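Local structure of peptide-binding protein (Photobacterium damsela subsp. piscicida, 6SQX) at residues Asp96-Tyr101 against Glu124-Lys129; Phe335-Pro340 against Pro379-Val384; Thr403-Asn408 against Asp446-Gly451. The protein cleaves the peptidoglycan of potentially competing bacteria, as a secreted, probably cysteine-type, endopeptidase of the NlpC/P60 family. All coordinates share one frame; numbering follows the deposited sequence. Where two conformers were deposited one is given.

Contact 1 of 3, residues Asp96-Tyr101 against Glu124-Lys129. With EDO (1,2-ethanediol), chain H; EDO (1,2-ethanediol), chain U; EDO (1,2-ethanediol), chain I.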
loop_
_atom_site.group_PDB
_atom_site.type_symbol
_atom_site.label_atom_id
_atom_site.label_comp_id
_atom_site.label_asym_id
_atom_site.label_seq_id
_atom_site.Cartn_x
_atom_site.Cartn_y
_atom_site.Cartn_z
ATOM N N ASP A 96 -3.087 21.910 6.786
ATOM C CA ASP A 96 -3.871 21.052 7.670
ATOM C C ASP A 96 -2.981 20.100 8.459
ATOM O O ASP A 96 -3.255 19.823 9.632
ATOM C CB ASP A 96 -4.885 20.228 6.871
ATOM C CG ASP A 96 -6.043 21.055 6.333
ATOM O OD1 ASP A 96 -6.181 22.236 6.693
ATOM O OD2 ASP A 96 -6.817 20.494 5.548
ATOM N N THR A 97 -1.930 19.568 7.825
ATOM C CA THR A 97 -1.066 18.610 8.513
ATOM C C THR A 97 -0.267 19.292 9.612
ATOM O O THR A 97 -0.168 18.772 10.734
ATOM C CB THR A 97 -0.148 17.931 7.490
ATOM O OG1 THR A 97 -0.958 17.300 6.492
ATOM C CG2 THR A 97 0.745 16.880 8.151
ATOM N N ILE A 98 0.279 20.479 9.321
ATOM C CA ILE A 98 0.974 21.241 10.350
ATOM C C ILE A 98 0.046 21.486 11.532
ATOM O O ILE A 98 0.412 21.254 12.688
ATOM C CB ILE A 98 1.497 22.573 9.776
ATOM C CG1 ILE A 98 2.633 22.330 8.792
ATOM C CG2 ILE A 98 2.021 23.463 10.893
ATOM C CD1 ILE A 98 3.015 23.573 8.007
ATOM N N ARG A 99 -1.160 22.006 11.252
ATOM C CA ARG A 99 -2.112 22.307 12.316
ATOM C C ARG A 99 -2.446 21.068 13.138
ATOM O O ARG A 99 -2.595 21.144 14.371
ATOM C CB ARG A 99 -3.378 22.926 11.710
ATOM C CG ARG A 99 -4.360 23.511 12.715
ATOM C CD ARG A 99 -5.466 24.320 12.025
ATOM N NE ARG A 99 -6.302 23.507 11.148
ATOM C CZ ARG A 99 -6.229 23.510 9.815
ATOM N NH1 ARG A 99 -7.033 22.722 9.115
ATOM N NH2 ARG A 99 -5.371 24.306 9.179
ATOM N N TYR A 100 -2.596 19.926 12.469
ATOM C CA TYR A 100 -2.982 18.704 13.163
ATOM C C TYR A 100 -1.961 18.337 14.231
ATOM O O TYR A 100 -2.330 17.957 15.350
ATOM C CB TYR A 100 -3.112 17.572 12.155
ATOM C CG TYR A 100 -3.631 16.300 12.751
ATOM C CD1 TYR A 100 -4.989 16.030 12.797
ATOM C CD2 TYR A 100 -2.752 15.341 13.245
ATOM C CE1 TYR A 100 -5.464 14.831 13.342
ATOM C CE2 TYR A 100 -3.211 14.160 13.797
ATOM C CZ TYR A 100 -4.561 13.898 13.840
ATOM O OH TYR A 100 -4.990 12.712 14.397
ATOM N N TYR A 101 -0.665 18.434 13.906
ATOM C CA TYR A 101 0.363 18.048 14.871
ATOM C C TYR A 101 0.736 19.158 15.843
ATOM O O TYR A 101 1.169 18.862 16.967
ATOM C CB TYR A 101 1.588 17.495 14.144
ATOM C CG TYR A 101 1.225 16.175 13.527
ATOM C CD1 TYR A 101 1.014 15.061 14.341
ATOM C CD2 TYR A 101 1.064 16.026 12.138
ATOM C CE1 TYR A 101 0.655 13.840 13.800
ATOM C CE2 TYR A 101 0.704 14.783 11.576
ATOM C CZ TYR A 101 0.489 13.696 12.424
ATOM O OH TYR A 101 0.117 12.487 11.892
ATOM N N GLU A 124 8.818 25.740 9.868
ATOM C CA GLU A 124 9.794 26.667 9.293
ATOM C C GLU A 124 10.456 26.058 8.068
ATOM O O GLU A 124 10.525 26.687 7.004
ATOM C CB GLU A 124 10.880 27.009 10.315
ATOM C CG GLU A 124 10.512 28.006 11.386
ATOM C CD GLU A 124 11.725 28.391 12.213
ATOM O OE1 GLU A 124 12.563 29.170 11.711
ATOM O OE2 GLU A 124 11.852 27.891 13.352
ATOM N N ASN A 125 10.965 24.832 8.209
ATOM C CA ASN A 125 11.705 24.183 7.128
ATOM C C ASN A 125 10.820 23.910 5.916
ATOM O O ASN A 125 11.317 23.855 4.781
ATOM C CB ASN A 125 12.287 22.879 7.661
ATOM C CG ASN A 125 13.437 22.339 6.813
ATOM O OD1 ASN A 125 14.185 23.100 6.182
ATOM N ND2 ASN A 125 13.600 21.014 6.821
ATOM N N MET A 126 9.514 23.701 6.134
ATOM C CA MET A 126 8.597 23.503 5.015
ATOM C C MET A 126 8.483 24.748 4.149
ATOM O O MET A 126 8.201 24.634 2.951
ATOM C CB MET A 126 7.211 23.081 5.516
ATOM C CG MET A 126 7.238 21.696 6.139
ATOM S SD MET A 126 5.739 21.323 7.067
ATOM C CE MET A 126 4.512 21.093 5.777
ATOM N N ASN A 127 8.664 25.930 4.738
ATOM C CA ASN A 127 8.704 27.200 3.998
ATOM C C ASN A 127 7.545 27.327 3.008
ATOM O O ASN A 127 7.737 27.555 1.809
ATOM C CB ASN A 127 10.055 27.383 3.305
ATOM C CG ASN A 127 10.190 28.749 2.637
ATOM O OD1 ASN A 127 9.606 29.738 3.089
ATOM N ND2 ASN A 127 10.930 28.799 1.541
ATOM N N LEU A 128 6.318 27.160 3.514
ATOM C CA LEU A 128 5.132 27.188 2.652
ATOM C C LEU A 128 4.809 28.561 2.086
ATOM O O LEU A 128 4.021 28.641 1.131
ATOM C CB LEU A 128 3.902 26.643 3.398
ATOM C CG LEU A 128 3.992 25.174 3.786
ATOM C CD1 LEU A 128 2.727 24.726 4.510
ATOM C CD2 LEU A 128 4.243 24.350 2.514
ATOM N N LYS A 129 5.401 29.623 2.620
ATOM C CA LYS A 129 5.154 30.928 2.024
ATOM C C LYS A 129 5.631 30.987 0.573
ATOM O O LYS A 129 5.132 31.813 -0.206
ATOM C CB LYS A 129 5.766 32.046 2.878
ATOM C CG LYS A 129 7.283 31.985 2.983
ATOM C CD LYS A 129 7.831 33.248 3.658
ATOM C CE LYS A 129 9.353 33.331 3.552
ATOM N NZ LYS A 129 10.057 32.352 4.433
HETATM C C1 EDO H . -2.650 10.465 15.571
HETATM O O1 EDO H . -3.288 11.601 16.186
HETATM C C2 EDO H . -3.666 9.355 15.356
HETATM O O2 EDO H . -4.228 8.990 16.640
HETATM C C1 EDO U . -3.002 9.615 10.371
HETATM O O1 EDO U . -3.721 8.402 10.141
HETATM C C2 EDO U . -3.627 10.388 11.523
HETATM O O2 EDO U . -3.217 11.754 11.416
HETATM C C1 EDO I . -1.176 15.054 3.796
HETATM O O1 EDO I . -0.353 15.029 4.973
HETATM C C2 EDO I . -0.526 14.146 2.764
HETATM O O2 EDO I . 0.883 14.313 2.874
#

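Contact 2 of 3, residues Phe335-Pro340 against Pro379-Val384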
loop_
_atom_site.group_PDB
_atom_site.type_symbol
_atom_site.label_atom_id
_atom_site.label_comp_id
_atom_site.label_asym_id
_atom_site.label_seq_id
_atom_site.Cartn_x
_atom_site.Cartn_y
_atom_site.Cartn_z
ATOM N N PHE A 335 0.862 -7.119 -11.737
ATOM C CA PHE A 335 0.006 -7.571 -12.822
ATOM C C PHE A 335 -0.530 -6.407 -13.670
ATOM O O PHE A 335 -1.387 -6.636 -14.538
ATOM C CB PHE A 335 -1.142 -8.395 -12.227
ATOM C CG PHE A 335 -0.655 -9.623 -11.513
ATOM C CD1 PHE A 335 -0.328 -10.770 -12.254
ATOM C CD2 PHE A 335 -0.471 -9.607 -10.139
ATOM C CE1 PHE A 335 0.163 -11.899 -11.615
ATOM C CE2 PHE A 335 0.014 -10.749 -9.481
ATOM C CZ PHE A 335 0.364 -11.880 -10.237
ATOM N N GLY A 336 -0.088 -5.173 -13.391
ATOM C CA GLY A 336 -0.648 -4.041 -14.121
ATOM C C GLY A 336 -2.099 -3.751 -13.802
ATOM O O GLY A 336 -2.849 -3.341 -14.694
ATOM N N ILE A 337 -2.500 -3.939 -12.547
ATOM C CA ILE A 337 -3.841 -3.631 -12.079
ATOM C C ILE A 337 -3.658 -2.590 -10.999
ATOM O O ILE A 337 -2.899 -2.814 -10.046
ATOM C CB ILE A 337 -4.539 -4.881 -11.532
ATOM C CG1 ILE A 337 -4.704 -5.907 -12.664
ATOM C CG2 ILE A 337 -5.875 -4.493 -10.912
ATOM C CD1 ILE A 337 -5.271 -7.252 -12.190
ATOM N N TRP A 338 -4.281 -1.414 -11.184
ATOM C CA TRP A 338 -3.987 -0.249 -10.354
ATOM C C TRP A 338 -5.057 -0.108 -9.286
ATOM O O TRP A 338 -6.249 0.002 -9.620
ATOM C CB TRP A 338 -3.996 1.031 -11.203
ATOM C CG TRP A 338 -3.363 2.205 -10.503
ATOM C CD1 TRP A 338 -2.026 2.544 -10.499
ATOM C CD2 TRP A 338 -4.033 3.195 -9.695
ATOM N NE1 TRP A 338 -1.835 3.678 -9.746
ATOM C CE2 TRP A 338 -3.048 4.090 -9.230
ATOM C CE3 TRP A 338 -5.375 3.412 -9.337
ATOM C CZ2 TRP A 338 -3.348 5.178 -8.411
ATOM C CZ3 TRP A 338 -5.682 4.510 -8.527
ATOM C CH2 TRP A 338 -4.677 5.376 -8.069
ATOM N N LEU A 339 -4.628 -0.054 -8.020
ATOM C CA LEU A 339 -5.485 0.289 -6.893
ATOM C C LEU A 339 -4.991 1.578 -6.259
ATOM O O LEU A 339 -3.786 1.859 -6.250
ATOM C CB LEU A 339 -5.398 -0.806 -5.805
ATOM C CG LEU A 339 -5.895 -2.207 -6.175
ATOM C CD1 LEU A 339 -5.910 -3.121 -4.932
ATOM C CD2 LEU A 339 -7.245 -2.224 -6.889
ATOM N N PRO A 340 -5.897 2.371 -5.676
ATOM C CA PRO A 340 -5.445 3.522 -4.874
ATOM C C PRO A 340 -4.731 3.119 -3.605
ATOM O O PRO A 340 -4.707 1.934 -3.269
ATOM C CB PRO A 340 -6.729 4.306 -4.572
ATOM C CG PRO A 340 -7.846 3.472 -5.022
ATOM C CD PRO A 340 -7.355 2.292 -5.824
ATOM N N PRO A 379 -13.304 -14.933 -6.351
ATOM C CA PRO A 379 -12.040 -15.143 -5.627
ATOM C C PRO A 379 -10.878 -14.543 -6.396
ATOM O O PRO A 379 -10.798 -14.653 -7.626
ATOM C CB PRO A 379 -11.921 -16.675 -5.547
ATOM C CG PRO A 379 -13.374 -17.152 -5.569
ATOM C CD PRO A 379 -14.069 -16.183 -6.524
ATOM N N PHE A 380 -10.000 -13.874 -5.654
ATOM C CA PHE A 380 -8.803 -13.204 -6.148
ATOM C C PHE A 380 -9.101 -11.888 -6.846
ATOM O O PHE A 380 -8.142 -11.203 -7.259
ATOM C CB PHE A 380 -7.907 -14.085 -7.040
ATOM C CG PHE A 380 -7.390 -15.321 -6.335
ATOM C CD1 PHE A 380 -6.190 -15.301 -5.612
ATOM C CD2 PHE A 380 -8.098 -16.507 -6.387
ATOM C CE1 PHE A 380 -5.726 -16.438 -4.952
ATOM C CE2 PHE A 380 -7.638 -17.646 -5.733
ATOM C CZ PHE A 380 -6.444 -17.614 -5.024
ATOM N N MET A 381 -10.383 -11.484 -6.963
ATOM C CA MET A 381 -10.747 -10.268 -7.676
ATOM C C MET A 381 -11.777 -9.444 -6.916
ATOM O O MET A 381 -12.436 -8.595 -7.530
ATOM C CB MET A 381 -11.246 -10.610 -9.100
ATOM C CG MET A 381 -10.120 -11.006 -10.028
ATOM S SD MET A 381 -9.008 -9.613 -10.404
ATOM C CE MET A 381 -7.518 -10.515 -10.778
ATOM N N THR A 382 -11.964 -9.685 -5.624
ATOM C CA THR A 382 -12.933 -8.942 -4.824
ATOM C C THR A 382 -12.256 -8.488 -3.556
ATOM O O THR A 382 -11.605 -9.295 -2.896
ATOM C CB THR A 382 -14.096 -9.859 -4.434
ATOM O OG1 THR A 382 -14.637 -10.470 -5.616
ATOM C CG2 THR A 382 -15.201 -9.062 -3.722
ATOM N N LEU A 383 -12.403 -7.224 -3.199
ATOM C CA LEU A 383 -11.887 -6.705 -1.949
ATOM C C LEU A 383 -12.996 -6.759 -0.909
ATOM O O LEU A 383 -14.134 -6.369 -1.185
ATOM C CB LEU A 383 -11.453 -5.247 -2.131
ATOM C CG LEU A 383 -10.507 -4.929 -3.292
ATOM C CD1 LEU A 383 -10.084 -3.472 -3.298
ATOM C CD2 LEU A 383 -9.253 -5.837 -3.207
ATOM N N VAL A 384 -12.684 -7.235 0.285
ATOM C CA VAL A 384 -13.596 -7.179 1.423
ATOM C C VAL A 384 -13.053 -6.149 2.396
ATOM O O VAL A 384 -11.891 -6.242 2.809
ATOM C CB VAL A 384 -13.740 -8.547 2.118
ATOM C CG1 VAL A 384 -14.943 -8.517 3.090
ATOM C CG2 VAL A 384 -13.922 -9.653 1.082
#

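Contact 3 of 3, residues Thr403-Asn408 against Asp446-Gly451. With EDO (1,2-ethanediol), chain O.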
loop_
_atom_site.group_PDB
_atom_site.type_symbol
_atom_site.label_atom_id
_atom_site.label_comp_id
_atom_site.label_asym_id
_atom_site.label_seq_id
_atom_site.Cartn_x
_atom_site.Cartn_y
_atom_site.Cartn_z
ATOM N N THR A 403 -12.588 -22.379 2.320
ATOM C CA THR A 403 -11.802 -23.559 2.644
ATOM C C THR A 403 -12.534 -24.319 3.743
ATOM O O THR A 403 -13.431 -23.786 4.401
ATOM C CB THR A 403 -10.374 -23.158 3.079
ATOM O OG1 THR A 403 -9.498 -24.289 3.013
ATOM C CG2 THR A 403 -10.344 -22.589 4.489
ATOM N N GLU A 404 -12.123 -25.566 3.964
ATOM C CA GLU A 404 -12.608 -26.337 5.100
ATOM C C GLU A 404 -11.702 -26.065 6.296
ATOM O O GLU A 404 -10.501 -26.339 6.245
ATOM C CB GLU A 404 -12.588 -27.821 4.759
ATOM C CG GLU A 404 -13.632 -28.220 3.729
ATOM C CD GLU A 404 -15.076 -28.037 4.218
ATOM O OE1 GLU A 404 -15.368 -28.347 5.398
ATOM O OE2 GLU A 404 -15.920 -27.579 3.408
ATOM N N TYR A 405 -12.280 -25.552 7.379
ATOM C CA TYR A 405 -11.520 -25.232 8.583
ATOM C C TYR A 405 -12.358 -25.624 9.789
ATOM O O TYR A 405 -13.474 -25.117 9.962
ATOM C CB TYR A 405 -11.201 -23.733 8.599
ATOM C CG TYR A 405 -10.533 -23.197 9.849
ATOM C CD1 TYR A 405 -9.454 -23.857 10.458
ATOM C CD2 TYR A 405 -10.961 -21.996 10.410
ATOM C CE1 TYR A 405 -8.824 -23.326 11.595
ATOM C CE2 TYR A 405 -10.343 -21.468 11.545
ATOM C CZ TYR A 405 -9.282 -22.141 12.143
ATOM O OH TYR A 405 -8.677 -21.595 13.253
ATOM N N ASN A 406 -11.823 -26.530 10.610
ATOM C CA ASN A 406 -12.579 -27.131 11.714
ATOM C C ASN A 406 -13.885 -27.770 11.227
ATOM O O ASN A 406 -14.961 -27.536 11.782
ATOM C CB ASN A 406 -12.835 -26.111 12.823
ATOM C CG ASN A 406 -11.556 -25.613 13.464
ATOM O OD1 ASN A 406 -11.449 -24.442 13.836
ATOM N ND2 ASN A 406 -10.571 -26.503 13.595
ATOM N N HIS A 407 -13.788 -28.554 10.152
ATOM C CA HIS A 407 -14.945 -29.250 9.574
ATOM C C HIS A 407 -16.089 -28.293 9.236
ATOM O O HIS A 407 -17.268 -28.658 9.269
ATOM C CB HIS A 407 -15.412 -30.419 10.449
ATOM C CG HIS A 407 -14.379 -31.490 10.612
ATOM N ND1 HIS A 407 -13.697 -31.697 11.794
ATOM C CD2 HIS A 407 -13.896 -32.402 9.734
ATOM C CE1 HIS A 407 -12.846 -32.696 11.638
ATOM N NE2 HIS A 407 -12.945 -33.140 10.398
ATOM N N ASN A 408 -15.751 -27.049 8.921
ATOM C CA ASN A 408 -16.734 -26.082 8.489
ATOM C C ASN A 408 -16.171 -25.365 7.276
ATOM O O ASN A 408 -14.964 -25.127 7.200
ATOM C CB ASN A 408 -17.021 -25.069 9.595
ATOM C CG ASN A 408 -18.497 -24.845 9.793
ATOM O OD1 ASN A 408 -19.032 -25.044 10.893
ATOM N ND2 ASN A 408 -19.182 -24.456 8.717
ATOM N N ASP A 446 -11.782 -15.876 15.105
ATOM C CA ASP A 446 -13.065 -16.329 15.648
ATOM C C ASP A 446 -12.930 -17.688 16.310
ATOM O O ASP A 446 -13.644 -17.983 17.281
ATOM C CB ASP A 446 -14.134 -16.426 14.551
ATOM C CG ASP A 446 -14.775 -15.095 14.193
ATOM O OD1 ASP A 446 -14.435 -14.061 14.784
ATOM O OD2 ASP A 446 -15.643 -15.120 13.303
ATOM N N ALA A 447 -12.005 -18.516 15.819
ATOM C CA ALA A 447 -11.797 -19.833 16.396
ATOM C C ALA A 447 -11.324 -19.770 17.837
ATOM O O ALA A 447 -11.504 -20.754 18.568
ATOM C CB ALA A 447 -10.766 -20.607 15.568
ATOM N N PHE A 448 -10.759 -18.648 18.269
ATOM C CA PHE A 448 -10.193 -18.474 19.598
ATOM C C PHE A 448 -11.120 -17.706 20.528
ATOM O O PHE A 448 -10.750 -17.415 21.676
ATOM C CB PHE A 448 -8.834 -17.781 19.483
ATOM C CG PHE A 448 -7.944 -18.413 18.459
ATOM C CD1 PHE A 448 -7.607 -19.762 18.547
ATOM C CD2 PHE A 448 -7.440 -17.673 17.391
ATOM C CE1 PHE A 448 -6.803 -20.367 17.554
ATOM C CE2 PHE A 448 -6.618 -18.262 16.432
ATOM C CZ PHE A 448 -6.312 -19.621 16.509
ATOM N N THR A 449 -12.341 -17.425 20.068
ATOM C CA THR A 449 -13.264 -16.607 20.847
ATOM C C THR A 449 -13.548 -17.233 22.205
ATOM O O THR A 449 -13.506 -16.551 23.233
ATOM C CB THR A 449 -14.560 -16.426 20.068
ATOM O OG1 THR A 449 -14.280 -15.715 18.852
ATOM C CG2 THR A 449 -15.575 -15.630 20.893
ATOM N N GLU A 450 -13.835 -18.540 22.230
ATOM C CA GLU A 450 -14.165 -19.187 23.493
ATOM C C GLU A 450 -12.980 -19.153 24.455
ATOM O O GLU A 450 -13.131 -18.796 25.625
ATOM C CB GLU A 450 -14.636 -20.616 23.252
ATOM C CG GLU A 450 -15.070 -21.337 24.492
ATOM C CD GLU A 450 -15.462 -22.774 24.223
ATOM O OE1 GLU A 450 -15.448 -23.207 23.037
ATOM O OE2 GLU A 450 -15.771 -23.476 25.211
ATOM N N GLY A 451 -11.774 -19.484 23.969
ATOM C CA GLY A 451 -10.604 -19.459 24.841
ATOM C C GLY A 451 -10.300 -18.068 25.367
ATOM O O GLY A 451 -9.971 -17.890 26.544
HETATM C C1 EDO O . -7.878 -25.148 5.579
HETATM O O1 EDO O . -8.453 -25.629 4.370
HETATM C C2 EDO O . -6.431 -24.779 5.343
HETATM O O2 EDO O . -5.767 -25.056 6.537
#

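Contact 1 of 3, residues Asp96-Tyr101 against Glu124-Lys129
In Ile98, CG1 stands anti to the carbonyl carbon (chi1 -69°) and CD1 continues in an extended line, which carries this branch toward Met126. The methionine leaves its own helix in the same way, then bends at chi3 (72°) to bring both SD and CE up to the isoleucine. The two side chains thus meet tip to tip: Ile98 CD1 lies 3.7 Å from Met126 SD, while Ile98 CG1 is 3.8 Å from Met126 CE. Leu128 adds a third apolar end, its CD1 standing 3.7 Å from Ile98 CD1. Isoleucine suits this place because the end of its longer branch, CG1-CD1, reaches both neighbours, and the unbranched methionine can fit its flexible end to it. No hydrogen bond crosses between the segments.

After helix 118-126 ends, the chain turns at Asn127, whose positive phi asparagine tolerates well, and Leu128 comes round to meet Ile98. Within helix 90-102, Arg99 NH1 forms a salt bridge of 2.6 Å with Asp96 OD1, one turn back, meeting it from above the carboxylate plane. Ile98 also touches Val119 and Ser123, so its contacts run along helix 118-126 to its last residue. This is plain helix-loop-helix packing, in which consecutive helices 90-102 and 118-126, and the 3-10 turn after the second, share apolar side chains.

Contact 2 of 3, residues Phe335-Pro340 against Pro379-Val384
Leu383, Leu339 and Ile337 have the most surface buried here, and with Met381 they form two apolar pairs facing each other across the segments. Leu339 and Leu383 make the first pair. The CB of each points toward the other segment, and the closest approach, Leu339 CD1 to Leu383 CD1, is 4.5 Å. Ile337 makes the second pair with Met381, whose CE comes to 4.2 Å from Ile337 CD1. With chi1 at -74° and chi2 at -68°, the methionine bends at CB-CG, then runs on through SD so that CE reaches the isoleucine, although its CB does not point straight at the other segment. Ile337 remains extended beyond CG1, which lets CD1 lead.

The backbones themselves stay well apart, with Ile337 CA 10.5 Å from Met381 CA, so sizeable apolar side chains from both segments bridge the distance. Ile337 and Leu339 are two positions apart in extended chain, which puts both on one side. Leu383 lies on strand 382-387, while Met381 precedes it and reaches the contact by its bent side chain. Gly336, second in the run 335-340, ends helix 326-334 with positive phi in a Schellman motif, a conformation that favours glycine. Cys324, present as cysteinesulfonic acid, lies shortly before that helix, in the place where NlpC/P60 enzymes usually carry the catalytic cysteine. Strand 382-387 belongs to the antiparallel sheet of the papain-like NlpC/P60 fold. Ile53 and Met56 of helix 50-64 also pack on Ile337, and Phe301 packs on Met381.

With methyl groups as the nearest atoms and no hydrogen bond across, cohesion probably comes mainly from dispersion and the exclusion of water, forces that set no strict direction for either pair.

Contact 3 of 3, residues Thr403-Asn408 against Asp446-Gly451
Tyr405 and Asn406, at the tip of a beta-hairpin, meet Ala447 in the short 3-10 segment that leads into helix 449-453. The hairpin joins strands 395-405 and 408-415 through a two-residue turn. Tyr405 N donates to Asn408 O at 2.7 Å and Asn408 N returns a bond to Tyr405 O, while Asn406 and His407 both have positive phi, close to a type I' turn. Asparagine is well suited to the first of these places because it accepts left-handed backbone angles readily.

Tyr405 and Ala447 carry most of the contact. The tyrosine CG is anti to the backbone N (chi1 174°), and the ring extends from the hairpin toward the second segment. Its hydroxyl end touches the alanine methyl: Tyr405 OH is 3.3 Å from Ala447 CB, and Tyr405 CZ is 4.0 Å from the same CB, which approaches the ring obliquely. Tyr405 OH is hydrogen-bonded to Glu29, while the small alanine methyl packs against the phenol end. Phe448 CZ comes only to 4.5 Å from Tyr405 OH, and Phe448 also packs on Pro27. On the hairpin side, Asn406 OD1 sits 3.5 Å above one face of the Tyr405 ring, offset toward the rim, and more distantly faces Ala447 CB. The patch lies at the surface, where a tyrosine can pack its carbon ring and still use its oxygen.

The turn bearing Ala447 is secured at the start of the helix, where Phe448 occupies the N-cap position. Asp446 O accepts two bonds from Thr449, and both donors approach from the same face of the carbonyl plane: Thr449 N at 3.1 Å and Thr449 OG1 at 2.8 Å.

How the contacts relate
Contacts 1 and 2 are buried, whereas contact 3 lies at the surface. Contact 1 joins a helix to the end of the next one and the turn beyond, and contact 2 joins a loop to a strand and the residues just before it, yet both rely on aliphatic and methionine ends alone. In contact 3 the touching groups include a phenol oxygen and an amide, in keeping with access to water. Contacts 2 and 3 share one antiparallel sheet: strand 382-387 neighbours strand 395-405, which runs into the hairpin; the nearest atoms of the two contacts are about 9 Å apart. Contact 1 stands across the chain's centre from both, its centre about 35 Å from that of contact 2.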